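Local coordinates for protein PHB depolymerase (Penicillium funiculosum, PDB 2D81) that probably breaks down the biopolyester polyhydroxybutyrate by hydrolysing its ester bonds, at residues 41-46 and 94-99; 60-65 and 105-110. All coordinates share one frame; numbering follows the deposited sequence.

How the contacts relate
Contact 1 lies within the central sheet, and contact 2 sits at one end of a helix packed on that sheet. Their centres are 10 Å apart. Along the chain their segments alternate: 41-46, 60-65, 94-99, 105-110. Met109, on the helix segment 105-110, packs on contact 1. Its SD is 3.1 Å from Gly45 O, and its CE is 3.5 Å from Met95 CB. A second touch joins Pro106 CG to Gly98 O at 3.5 Å. Both contacts approach the bound hydroxybutyrate trimer. Met60 of contact 2 lines its pocket directly, whereas the side chain of Ala44 in contact 1 is about 8 Å from it.

Contact 1 (41-46 and 94-99); sequences GVFAGG and YMWTGS
Phe43 packs against both Tyr94 and Trp96 of the adjoining strand. Its CB lies 4.0 Å from Trp96 CE3. CG is anti to the carbonyl carbon (chi1 -62°), which sets it beside the backbone N. The ring that follows lies alongside both aromatics. Phe43 CD2 meets Trp96 CB at 3.7 Å, and Trp96 CE3 approaches the ring edge in its plane. Farther out, Phe43 CE2 comes 3.6 Å from Tyr94 CE2. The tip, Phe43 CZ, is 3.7 Å from the same Tyr94 CE2. The Phe43 and Tyr94 ring planes stand at 56°, an oblique pairing within a buried aromatic cluster. Phe137 and Ala168 also touch the Phe43 ring, and Tyr94 OH is hydrogen-bonded to Tyr162 OH.

Residues 41-43 and 94-98 run parallel, 5° apart, within strands 39-43 and 92-98. These belong to the central sheet of an alpha/beta hydrolase fold, here circularly permuted. Three backbone bonds join the two segments. Val42 N donates to Tyr94 O at 2.9 Å, Trp96 N to Val42 O at 3.0 Å, and Ala44 N to Trp96 O at 2.9 Å. A CA-H...O contact, Gly41 CA to Tyr94 O at 3.1 Å, adds to the first.

An alanine in place of Phe43 would probably open a gap beside Tyr94 CE2 and Trp96 CB and cost the cluster its middle ring, though the bonds of Tyr94 to Tyr162 and of Trp96 to Thr130 would remain.

Val42 and Met95 occupy the other face of the sheet, where both touch Met109 of helix 106-116. At the strand's end, Ala44 turns out of it with positive phi, and its side chain reaches His135 of the ligand pocket. The backbone of Phe43 is also bonded to Ala19, probably the engineered site of the nucleophilic serine.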
ATOM      1  N   GLY A  41      -0.325   3.109  -5.796  1.00  6.25           N
ATOM      2  CA  GLY A  41       0.091   1.930  -6.534  1.00  6.10           C
ATOM      3  C   GLY A  41      -0.386   0.658  -5.856  1.00  6.22           C
ATOM      4  O   GLY A  41      -0.427   0.573  -4.627  1.00  7.56           O
ATOM      5  N   VAL A  42      -0.748  -0.337  -6.656  1.00  5.55           N
ATOM      6  CA  VAL A  42      -1.236  -1.601  -6.121  1.00  4.83           C
ATOM      7  C   VAL A  42      -0.494  -2.769  -6.763  1.00  5.71           C
ATOM      8  O   VAL A  42      -0.542  -2.946  -7.982  1.00  6.24           O
ATOM      9  CB  VAL A  42      -2.754  -1.767  -6.382  1.00  5.24           C
ATOM     10  CG1 VAL A  42      -3.244  -3.099  -5.812  1.00  5.15           C
ATOM     11  CG2 VAL A  42      -3.517  -0.607  -5.758  1.00  6.33           C
ATOM     12  N   PHE A  43       0.202  -3.552  -5.941  1.00  5.73           N
ATOM     13  CA  PHE A  43       0.852  -4.778  -6.398  1.00  5.06           C
ATOM     14  C   PHE A  43       0.019  -5.987  -5.977  1.00  5.97           C
ATOM     15  O   PHE A  43      -0.070  -6.298  -4.788  1.00  6.10           O
ATOM     16  CB  PHE A  43       2.255  -4.931  -5.792  1.00  5.32           C
ATOM     17  CG  PHE A  43       3.219  -3.833  -6.167  1.00  6.04           C
ATOM     18  CD1 PHE A  43       3.277  -2.654  -5.427  1.00  7.84           C
ATOM     19  CD2 PHE A  43       4.098  -3.997  -7.234  1.00  6.21           C
ATOM     20  CE1 PHE A  43       4.199  -1.656  -5.743  1.00  7.25           C
ATOM     21  CE2 PHE A  43       5.026  -3.004  -7.561  1.00  6.41           C
ATOM     22  CZ  PHE A  43       5.076  -1.834  -6.812  1.00  6.22           C
ATOM     23  N   ALA A  44      -0.586  -6.660  -6.952  1.00  6.89           N
ATOM     24  CA  ALA A  44      -1.288  -7.916  -6.701  1.00  7.36           C
ATOM     25  C   ALA A  44      -2.335  -7.754  -5.604  1.00  8.25           C
ATOM     26  O   ALA A  44      -2.406  -8.560  -4.674  1.00  8.96           O
ATOM     27  CB  ALA A  44      -0.284  -9.010  -6.319  1.00  6.89           C
ATOM     28  N   GLY A  45      -3.137  -6.700  -5.723  1.00  7.35           N
ATOM     29  CA  GLY A  45      -4.289  -6.524  -4.856  1.00  6.18           C
ATOM     30  C   GLY A  45      -5.572  -6.670  -5.658  1.00  5.84           C
ATOM     31  O   GLY A  45      -5.617  -7.438  -6.614  1.00  7.09           O
ATOM     32  N   GLY A  46      -6.614  -5.931  -5.284  1.00  6.20           N
ATOM     33  CA  GLY A  46      -7.887  -6.075  -5.966  1.00  5.64           C
ATOM     34  C   GLY A  46      -8.827  -4.897  -5.791  1.00  5.86           C
ATOM     35  O   GLY A  46      -8.471  -3.896  -5.165  1.00  5.37           O
ATOM     36  N   TYR A  94      -0.775   3.349 -10.443  1.00  5.12           N
ATOM     37  CA  TYR A  94       0.094   2.279 -10.912  1.00  5.44           C
ATOM     38  C   TYR A  94      -0.457   0.939 -10.437  1.00  4.83           C
ATOM     39  O   TYR A  94      -0.829   0.795  -9.276  1.00  6.37           O
ATOM     40  CB  TYR A  94       1.510   2.472 -10.363  1.00  5.40           C
ATOM     41  CG  TYR A  94       2.432   1.303 -10.635  1.00  5.62           C
ATOM     42  CD1 TYR A  94       3.129   1.202 -11.836  1.00  6.54           C
ATOM     43  CD2 TYR A  94       2.581   0.281  -9.698  1.00  6.79           C
ATOM     44  CE1 TYR A  94       3.952   0.111 -12.099  1.00  7.46           C
ATOM     45  CE2 TYR A  94       3.398  -0.815  -9.951  1.00  8.32           C
ATOM     46  CZ  TYR A  94       4.080  -0.893 -11.152  1.00  6.41           C
ATOM     47  OH  TYR A  94       4.880  -1.979 -11.408  1.00  7.02           O
ATOM     48  N   MET A  95      -0.510  -0.034 -11.340  1.00  4.40           N
ATOM     49  CA  MET A  95      -0.999  -1.369 -11.006  1.00  5.43           C
ATOM     50  C   MET A  95      -0.083  -2.440 -11.584  1.00  5.68           C
ATOM     51  O   MET A  95       0.400  -2.309 -12.709  1.00  7.35           O
ATOM     52  CB  MET A  95      -2.423  -1.558 -11.536  1.00  5.60           C
ATOM     53  CG  MET A  95      -3.459  -0.746 -10.781  1.00  5.36           C
ATOM     54  SD  MET A  95      -5.092  -0.839 -11.527  1.00  7.27           S
ATOM     55  CE  MET A  95      -4.934   0.443 -12.768  1.00  4.84           C
ATOM     56  N   TRP A  96       0.161  -3.492 -10.807  1.00  5.61           N
ATOM     57  CA  TRP A  96       1.062  -4.566 -11.219  1.00  5.36           C
ATOM     58  C   TRP A  96       0.512  -5.926 -10.829  1.00  4.83           C
ATOM     59  O   TRP A  96      -0.067  -6.090  -9.757  1.00  5.06           O
ATOM     60  CB  TRP A  96       2.440  -4.396 -10.569  1.00  5.56           C
ATOM     61  CG  TRP A  96       3.400  -5.514 -10.901  1.00  5.84           C
ATOM     62  CD1 TRP A  96       4.206  -5.604 -12.003  1.00  5.45           C
ATOM     63  CD2 TRP A  96       3.623  -6.713 -10.144  1.00  5.26           C
ATOM     64  NE1 TRP A  96       4.912  -6.782 -11.980  1.00  6.58           N
ATOM     65  CE2 TRP A  96       4.576  -7.482 -10.851  1.00  6.41           C
ATOM     66  CE3 TRP A  96       3.109  -7.214  -8.938  1.00  5.53           C
ATOM     67  CZ2 TRP A  96       5.030  -8.726 -10.390  1.00  6.67           C
ATOM     68  CZ3 TRP A  96       3.561  -8.454  -8.480  1.00  7.19           C
ATOM     69  CH2 TRP A  96       4.512  -9.194  -9.207  1.00  5.93           C
ATOM     70  N   THR A  97       0.704  -6.902 -11.706  1.00  4.99           N
ATOM     71  CA  THR A  97       0.447  -8.285 -11.354  1.00  6.44           C
ATOM     72  C   THR A  97       1.491  -9.185 -12.002  1.00  5.93           C
ATOM     73  O   THR A  97       2.020  -8.872 -13.072  1.00  6.10           O
ATOM     74  CB  THR A  97      -0.955  -8.726 -11.814  1.00  8.02           C
ATOM     75  OG1 THR A  97      -1.184 -10.083 -11.411  1.00  8.69           O
ATOM     76  CG2 THR A  97      -1.079  -8.619 -13.327  1.00  7.80           C
ATOM     77  N   GLY A  98       1.800 -10.292 -11.339  1.00  6.75           N
ATOM     78  CA  GLY A  98       2.551 -11.349 -11.994  1.00  7.24           C
ATOM     79  C   GLY A  98       1.571 -12.195 -12.786  1.00  7.58           C
ATOM     80  O   GLY A  98       0.440 -12.400 -12.349  1.00  6.93           O
ATOM     81  N   SER A  99       1.985 -12.685 -13.947  1.00  7.62           N
ATOM     82  CA  SER A  99       1.071 -13.442 -14.795  1.00  7.51           C
ATOM     83  C   SER A  99       0.794 -14.823 -14.206  1.00  8.94           C
ATOM     84  O   SER A  99      -0.210 -15.453 -14.535  1.00  9.30           O
ATOM     85  CB  SER A  99       1.639 -13.583 -16.215  1.00  7.74           C
ATOM     86  OG  SER A  99       2.745 -14.465 -16.249  1.00  8.21           O
TER

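Contact 2 (60-65 and 105-110); sequences MYNGYP and GPNVMN. With RB3 ((1R)-3-{[(1R)-3-methoxy-1-methyl-3-oxopropyl]oxy}-1-methyl-3-oxopropyl (3R)-3-hydroxybutanoate), chain C.
Tyr64 and Asn107 meet as flat groups. Asn107 CB sits over the centre of one face of the Tyr64 ring, a CH-pi contact 4.1 Å from CB to the ring centroid. The Asn107 amide stacks on the same ring, with the planes 25° apart. The amides of Asn62 and Asn107 are almost parallel, at 2°. Within the loop, Met60 CB lies over one face of the Tyr61 ring, toward its rim.

Asn62 makes the main polar link. Its CG is anti to the backbone N (chi1 -157°), beside the carbonyl carbon, and the amide beyond it comes nearer to the helix start than CB does. Asn62 OD1 accepts a nearly straight bond of 2.9 Å from Asn107 N, with the donor tilted somewhat from the amide plane. OD1 also lies 3.1 Å from Pro106 N, which has no hydrogen to share, so Asn107 N is the donor. Gly105 is the N-cap residue of helix 106-116 and has no side chain to offer its first turn. A CB there would collide with Asn62 OD1. The partial positive charge of the helix start would probably strengthen the grip on this oxygen.

Gly63 O is 3.1 Å from Asn107 CB. Val108 CG2 also lies near this oxygen and packs 4.0 Å from Pro65 CD. Pro65 in turn touches Cys50 and Cys59, a disulfide pair.

At the start of the segment, Met60 CE reaches 3.2 Å from O3A of the bound trimer. A first-turn N-H of helix 106-116 is thus met by a side chain from outside the helix, where the glycine N-cap has none, beside the pocket that holds the hydroxybutyrate trimer.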
ATOM      1  N   MET A  60      -9.953 -13.603  -4.702  1.00  7.34           N
ATOM      2  CA  MET A  60      -8.641 -14.240  -4.690  1.00  7.85           C
ATOM      3  C   MET A  60      -8.567 -15.391  -5.688  1.00  9.28           C
ATOM      4  O   MET A  60      -9.519 -15.658  -6.418  1.00 10.07           O
ATOM      5  CB  MET A  60      -8.321 -14.769  -3.289  1.00  8.75           C
ATOM      6  CG  MET A  60      -8.177 -13.694  -2.226  1.00 11.20           C
ATOM      7  SD  MET A  60      -7.875 -14.406  -0.586  1.00 11.76           S
ATOM      8  CE  MET A  60      -6.231 -15.052  -0.811  1.00 11.80           C
ATOM      9  N   TYR A  61      -7.419 -16.060  -5.714  1.00  9.58           N
ATOM     10  CA  TYR A  61      -7.249 -17.298  -6.466  1.00  9.74           C
ATOM     11  C   TYR A  61      -7.583 -17.125  -7.945  1.00  9.89           C
ATOM     12  O   TYR A  61      -8.076 -18.041  -8.607  1.00  9.66           O
ATOM     13  CB  TYR A  61      -8.102 -18.392  -5.819  1.00 11.01           C
ATOM     14  CG  TYR A  61      -7.799 -18.530  -4.342  1.00 11.12           C
ATOM     15  CD1 TYR A  61      -8.805 -18.408  -3.384  1.00 13.64           C
ATOM     16  CD2 TYR A  61      -6.490 -18.713  -3.900  1.00 13.21           C
ATOM     17  CE1 TYR A  61      -8.512 -18.457  -2.021  1.00 15.50           C
ATOM     18  CE2 TYR A  61      -6.187 -18.765  -2.542  1.00 15.03           C
ATOM     19  CZ  TYR A  61      -7.200 -18.633  -1.609  1.00 16.45           C
ATOM     20  OH  TYR A  61      -6.894 -18.662  -0.267  1.00 20.13           O
ATOM     21  N   ASN A  62      -7.290 -15.930  -8.446  1.00 10.57           N
ATOM     22  CA  ASN A  62      -7.403 -15.590  -9.859  1.00  9.64           C
ATOM     23  C   ASN A  62      -8.806 -15.792 -10.402  1.00 10.04           C
ATOM     24  O   ASN A  62      -8.991 -16.144 -11.565  1.00 10.32           O
ATOM     25  CB  ASN A  62      -6.396 -16.394 -10.686  1.00  9.57           C
ATOM     26  CG  ASN A  62      -6.067 -15.720 -12.005  1.00  9.43           C
ATOM     27  OD1 ASN A  62      -6.030 -14.490 -12.090  1.00  8.75           O
ATOM     28  ND2 ASN A  62      -5.806 -16.519 -13.035  1.00  8.83           N
ATOM     29  N   GLY A  63      -9.795 -15.555  -9.548  1.00 10.10           N
ATOM     30  CA  GLY A  63     -11.170 -15.534 -10.000  1.00  9.42           C
ATOM     31  C   GLY A  63     -11.579 -14.194 -10.585  1.00 10.54           C
ATOM     32  O   GLY A  63     -10.752 -13.296 -10.769  1.00  9.16           O
ATOM     33  N   TYR A  64     -12.867 -14.067 -10.887  1.00  9.98           N
ATOM     34  CA  TYR A  64     -13.419 -12.831 -11.429  1.00 11.00           C
ATOM     35  C   TYR A  64     -14.409 -12.208 -10.448  1.00  9.48           C
ATOM     36  O   TYR A  64     -15.621 -12.359 -10.607  1.00 10.42           O
ATOM     37  CB  TYR A  64     -14.150 -13.098 -12.751  1.00  9.62           C
ATOM     38  CG  TYR A  64     -13.264 -13.425 -13.934  1.00 11.17           C
ATOM     39  CD1 TYR A  64     -12.658 -14.676 -14.061  1.00  9.79           C
ATOM     40  CD2 TYR A  64     -13.052 -12.486 -14.942  1.00 11.30           C
ATOM     41  CE1 TYR A  64     -11.865 -14.982 -15.166  1.00 12.26           C
ATOM     42  CE2 TYR A  64     -12.261 -12.780 -16.049  1.00 12.84           C
ATOM     43  CZ  TYR A  64     -11.673 -14.028 -16.156  1.00 12.06           C
ATOM     44  OH  TYR A  64     -10.895 -14.322 -17.253  1.00 14.74           O
ATOM     45  N   PRO A  65     -13.915 -11.498  -9.424  1.00  8.64           N
ATOM     46  CA  PRO A  65     -14.856 -10.895  -8.476  1.00  9.58           C
ATOM     47  C   PRO A  65     -15.763  -9.882  -9.168  1.00 10.32           C
ATOM     48  O   PRO A  65     -15.351  -9.219 -10.121  1.00 10.05           O
ATOM     49  CB  PRO A  65     -13.940 -10.245  -7.443  1.00  7.74           C
ATOM     50  CG  PRO A  65     -12.727  -9.885  -8.252  1.00  9.59           C
ATOM     51  CD  PRO A  65     -12.527 -11.127  -9.097  1.00  7.94           C
ATOM     52  N   GLY A 105      -4.085 -12.524  -8.378  1.00  8.22           N
ATOM     53  CA  GLY A 105      -4.044 -12.907  -9.780  1.00  8.06           C
ATOM     54  C   GLY A 105      -4.468 -11.867 -10.801  1.00  7.73           C
ATOM     55  O   GLY A 105      -5.154 -10.901 -10.462  1.00  7.76           O
ATOM     56  N   PRO A 106      -4.078 -12.053 -12.075  1.00  7.96           N
ATOM     57  CA  PRO A 106      -4.404 -11.138 -13.172  1.00  7.79           C
ATOM     58  C   PRO A 106      -5.898 -10.844 -13.274  1.00  8.03           C
ATOM     59  O   PRO A 106      -6.293  -9.713 -13.538  1.00  7.48           O
ATOM     60  CB  PRO A 106      -3.880 -11.872 -14.408  1.00 10.04           C
ATOM     61  CG  PRO A 106      -2.731 -12.652 -13.872  1.00 11.30           C
ATOM     62  CD  PRO A 106      -3.267 -13.183 -12.567  1.00  9.02           C
ATOM     63  N   ASN A 107      -6.728 -11.861 -13.064  1.00  7.04           N
ATOM     64  CA  ASN A 107      -8.168 -11.689 -13.226  1.00  8.00           C
ATOM     65  C   ASN A 107      -8.743 -10.777 -12.140  1.00  7.88           C
ATOM     66  O   ASN A 107      -9.695 -10.038 -12.378  1.00  8.35           O
ATOM     67  CB  ASN A 107      -8.868 -13.053 -13.205  1.00  9.22           C
ATOM     68  CG  ASN A 107      -8.531 -13.907 -14.421  1.00  8.96           C
ATOM     69  OD1 ASN A 107      -8.572 -15.138 -14.360  1.00 11.78           O
ATOM     70  ND2 ASN A 107      -8.209 -13.259 -15.534  1.00  7.61           N
ATOM     71  N   VAL A 108      -8.156 -10.827 -10.948  1.00  5.83           N
ATOM     72  CA  VAL A 108      -8.589  -9.965  -9.855  1.00  5.43           C
ATOM     73  C   VAL A 108      -8.052  -8.553 -10.045  1.00  5.97           C
ATOM     74  O   VAL A 108      -8.794  -7.578  -9.932  1.00  5.57           O
ATOM     75  CB  VAL A 108      -8.114 -10.511  -8.491  1.00  6.14           C
ATOM     76  CG1 VAL A 108      -8.523  -9.563  -7.369  1.00  6.08           C
ATOM     77  CG2 VAL A 108      -8.713 -11.897  -8.257  1.00  6.10           C
ATOM     78  N   MET A 109      -6.764  -8.435 -10.343  1.00  5.25           N
ATOM     79  CA  MET A 109      -6.193  -7.117 -10.590  1.00  5.29           C
ATOM     80  C   MET A 109      -6.845  -6.414 -11.776  1.00  6.03           C
ATOM     81  O   MET A 109      -6.998  -5.193 -11.769  1.00  7.17           O
ATOM     82  CB  MET A 109      -4.679  -7.216 -10.798  1.00  6.03           C
ATOM     83  CG  MET A 109      -3.879  -7.145  -9.504  1.00  6.55           C
ATOM     84  SD  MET A 109      -4.111  -5.561  -8.630  1.00  8.68           S
ATOM     85  CE  MET A 109      -3.202  -4.454  -9.723  1.00  6.26           C
ATOM     86  N   ASN A 110      -7.249  -7.175 -12.789  1.00  7.00           N
ATOM     87  CA  ASN A 110      -7.903  -6.575 -13.945  1.00  7.70           C
ATOM     88  C   ASN A 110      -9.239  -5.942 -13.569  1.00  7.60           C
ATOM     89  O   ASN A 110      -9.635  -4.935 -14.155  1.00  6.53           O
ATOM     90  CB  ASN A 110      -8.131  -7.614 -15.044  1.00  6.92           C
ATOM     91  CG  ASN A 110      -8.751  -7.009 -16.293  1.00  9.94           C
ATOM     92  OD1 ASN A 110      -8.108  -6.233 -17.010  1.00 10.67           O
ATOM     93  ND2 ASN A 110     -10.007  -7.349 -16.554  1.00 11.02           N
TER
HETATM   94  O1M RB3 C 451      -2.447 -14.878   0.307  1.00 30.39           O
HETATM   95  C1A RB3 C 451      -2.384 -13.701   0.723  1.00 27.41           C
HETATM   96  O1A RB3 C 451      -1.843 -13.328   1.787  1.00 30.84           O
HETATM   97  C2A RB3 C 451      -3.027 -12.621  -0.151  1.00 24.10           C
HETATM   98  C3A RB3 C 451      -4.084 -11.833   0.625  1.00 19.82           C
HETATM   99  C4A RB3 C 451      -4.700 -10.791  -0.311  1.00 18.87           C
HETATM  100  O3A RB3 C 451      -5.108 -12.735   1.078  1.00 18.25           O
HETATM  101  C1B RB3 C 451      -5.574 -12.414   2.316  1.00 16.84           C
HETATM  102  O1B RB3 C 451      -5.473 -11.268   2.749  1.00 11.77           O
HETATM  103  C2B RB3 C 451      -6.225 -13.518   3.153  1.00 17.31           C
HETATM  104  C3B RB3 C 451      -7.040 -12.983   4.335  1.00 17.59           C
HETATM  105  C4B RB3 C 451      -8.228 -12.143   3.861  1.00 17.31           C
HETATM  106  O3B RB3 C 451      -7.545 -14.093   5.093  1.00 22.14           O
HETATM  107  C1C RB3 C 451      -6.649 -14.548   6.010  1.00 23.34           C
HETATM  108  O1C RB3 C 451      -5.443 -14.529   5.764  1.00 24.73           O
HETATM  109  C2C RB3 C 451      -7.162 -15.097   7.343  1.00 24.97           C
HETATM  110  C3C RB3 C 451      -6.753 -16.560   7.530  1.00 26.39           C
HETATM  111  C4C RB3 C 451      -7.297 -17.106   8.851  1.00 26.08           C
HETATM  112  O3C RB3 C 451      -7.238 -17.336   6.432  1.00 29.55           O